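Local coordinates for protein DNA primase (PDB 4EHS) that synthesises short RNA primers for DNA replication and, through the C-terminal domain present here, binds the replicative helicase DnaB, whose activity it stimulates, at residues P28-L33 and R101-R106. Residues are numbered along the deposited sequence; the frame is centred on the assembly and turned at random.
Sequences PSLEFL and RLLILR
R106 reaches from helix 96-117 to the chain just before helix 30-43 and grips one carbonyl oxygen end-on with both terminal nitrogens. NH2 of R106 donates to P28 O at 2.7 Å, in the carbonyl plane, while NH1 of R106 meets the same P28 O at 2.8 Å from above that plane. Both bonds are bent (N-H...O 146° and 140°), as a fork on one atom requires; the oxygen lies almost exactly in the guanidinium plane. With R106 CG anti to the carbonyl carbon (chi1 -64°), the extended chain carries the group across. One residue on, S29 N-caps helix 30-43, its OG accepting from F32 N at 2.9 Å. L33 CD2 loosely covers one guanidinium face; its close contact is L103 N at 3.6 Å, with L102 CG 3.8 Å from the same methyl. The P28 ring meets L102 CD2 tip to tip, and L30 crosses L103 at about a right angle, CD1 to CD1 at 4.0 Å. Together the fork and leucine packing join the start of helix 30-43 to helix 96-117 within the helicase-binding domain. The fork ties a charge to a main-chain carbonyl at the margin of apolar packing, probably polarising it and restraining the arginine's in-plane swing.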
loop_
_atom_site.group_PDB
_atom_site.type_symbol
_atom_site.label_atom_id
_atom_site.label_comp_id
_atom_site.label_asym_id
_atom_site.label_seq_id
_atom_site.Cartn_x
_atom_site.Cartn_y
_atom_site.Cartn_z
ATOM N N PRO A 28 22.758 -9.987 0.029
ATOM C CA PRO A 28 23.273 -8.718 -0.458
ATOM C C PRO A 28 23.119 -7.597 0.530
ATOM O O PRO A 28 22.300 -7.662 1.448
ATOM C CB PRO A 28 22.399 -8.434 -1.709
ATOM C CG PRO A 28 21.085 -9.141 -1.364
ATOM C CD PRO A 28 21.450 -10.344 -0.589
ATOM N N SER A 29 23.881 -6.539 0.294
ATOM C CA SER A 29 23.726 -5.283 1.004
ATOM C C SER A 29 22.400 -4.655 0.531
ATOM O O SER A 29 21.866 -5.043 -0.564
ATOM C CB SER A 29 24.871 -4.303 0.703
ATOM O OG SER A 29 24.758 -3.734 -0.652
ATOM N N LEU A 30 21.839 -3.739 1.342
ATOM C CA LEU A 30 20.600 -3.144 0.922
ATOM C C LEU A 30 20.835 -2.271 -0.310
ATOM O O LEU A 30 20.008 -2.255 -1.223
ATOM C CB LEU A 30 19.960 -2.334 2.063
ATOM C CG LEU A 30 18.594 -1.731 1.784
ATOM C CD1 LEU A 30 17.612 -2.861 1.647
ATOM C CD2 LEU A 30 18.308 -0.704 2.928
ATOM N N GLU A 31 22.008 -1.633 -0.415
ATOM C CA GLU A 31 22.234 -0.702 -1.499
ATOM C C GLU A 31 22.314 -1.545 -2.783
ATOM O O GLU A 31 21.694 -1.177 -3.808
ATOM C CB GLU A 31 23.506 0.168 -1.269
ATOM C CG GLU A 31 23.904 0.878 -2.546
ATOM C CD GLU A 31 24.877 2.035 -2.325
ATOM O OE1 GLU A 31 25.175 2.375 -1.171
ATOM O OE2 GLU A 31 25.311 2.623 -3.318
ATOM N N PHE A 32 22.976 -2.705 -2.711
ATOM C CA PHE A 32 23.049 -3.591 -3.862
ATOM C C PHE A 32 21.630 -4.080 -4.241
ATOM O O PHE A 32 21.243 -4.138 -5.392
ATOM C CB PHE A 32 23.923 -4.825 -3.568
ATOM C CG PHE A 32 24.106 -5.752 -4.809
ATOM C CD1 PHE A 32 25.097 -5.492 -5.767
ATOM C CD2 PHE A 32 23.246 -6.829 -4.997
ATOM C CE1 PHE A 32 25.219 -6.352 -6.872
ATOM C CE2 PHE A 32 23.363 -7.695 -6.098
ATOM C CZ PHE A 32 24.349 -7.422 -7.034
ATOM N N LEU A 33 20.876 -4.480 -3.256
ATOM C CA LEU A 33 19.514 -4.963 -3.553
ATOM C C LEU A 33 18.635 -3.859 -4.162
ATOM O O LEU A 33 17.851 -4.155 -5.090
ATOM C CB LEU A 33 18.827 -5.431 -2.258
ATOM C CG LEU A 33 17.448 -6.039 -2.393
ATOM C CD1 LEU A 33 17.485 -7.240 -3.358
ATOM C CD2 LEU A 33 16.953 -6.503 -1.005
ATOM N N ARG A 101 10.617 -9.316 -3.447
ATOM C CA ARG A 101 10.146 -9.858 -2.175
ATOM C C ARG A 101 11.195 -9.631 -1.066
ATOM O O ARG A 101 10.865 -9.301 0.085
ATOM C CB ARG A 101 9.792 -11.370 -2.297
ATOM C CG ARG A 101 8.400 -11.716 -2.830
ATOM C CD ARG A 101 7.934 -13.192 -2.525
ATOM N NE ARG A 101 8.981 -14.142 -2.835
ATOM C CZ ARG A 101 9.283 -14.576 -4.073
ATOM N NH1 ARG A 101 8.541 -14.223 -5.123
ATOM N NH2 ARG A 101 10.314 -15.422 -4.234
ATOM N N LEU A 102 12.475 -9.786 -1.398
ATOM C CA LEU A 102 13.499 -9.580 -0.366
ATOM C C LEU A 102 13.610 -8.133 0.054
ATOM O O LEU A 102 13.759 -7.881 1.224
ATOM C CB LEU A 102 14.841 -10.113 -0.932
ATOM C CG LEU A 102 16.018 -10.051 0.029
ATOM C CD1 LEU A 102 15.719 -11.000 1.167
ATOM C CD2 LEU A 102 17.347 -10.412 -0.722
ATOM N N LEU A 103 13.451 -7.181 -0.889
ATOM C CA LEU A 103 13.461 -5.794 -0.538
ATOM C C LEU A 103 12.309 -5.464 0.428
ATOM O O LEU A 103 12.509 -4.767 1.441
ATOM C CB LEU A 103 13.304 -4.938 -1.810
ATOM C CG LEU A 103 13.413 -3.437 -1.552
ATOM C CD1 LEU A 103 14.829 -3.118 -1.212
ATOM C CD2 LEU A 103 13.023 -2.790 -2.881
ATOM N N ILE A 104 11.125 -5.986 0.098
ATOM C CA ILE A 104 9.964 -5.752 0.971
ATOM C C ILE A 104 10.151 -6.406 2.321
ATOM O O ILE A 104 9.838 -5.758 3.341
ATOM C CB ILE A 104 8.667 -6.196 0.286
ATOM C CG1 ILE A 104 8.436 -5.369 -0.992
ATOM C CG2 ILE A 104 7.446 -6.000 1.228
ATOM C CD1 ILE A 104 7.389 -6.033 -1.917
ATOM N N LEU A 105 10.591 -7.671 2.326
ATOM C CA LEU A 105 10.904 -8.400 3.592
ATOM C C LEU A 105 11.859 -7.594 4.455
ATOM O O LEU A 105 11.558 -7.349 5.658
ATOM C CB LEU A 105 11.432 -9.833 3.337
ATOM C CG LEU A 105 11.893 -10.656 4.561
ATOM C CD1 LEU A 105 10.732 -11.110 5.412
ATOM C CD2 LEU A 105 12.710 -11.856 4.149
ATOM N N ARG A 106 12.974 -7.121 3.892
ATOM C CA ARG A 106 13.819 -6.173 4.624
ATOM C C ARG A 106 13.164 -4.947 5.232
ATOM O O ARG A 106 13.409 -4.612 6.416
ATOM C CB ARG A 106 15.034 -5.759 3.819
ATOM C CG ARG A 106 15.856 -7.047 3.635
ATOM C CD ARG A 106 17.251 -6.701 3.223
ATOM N NE ARG A 106 18.105 -7.922 3.102
ATOM C CZ ARG A 106 19.339 -7.820 2.592
ATOM N NH1 ARG A 106 19.800 -6.626 2.228
ATOM N NH2 ARG A 106 20.074 -8.888 2.440
#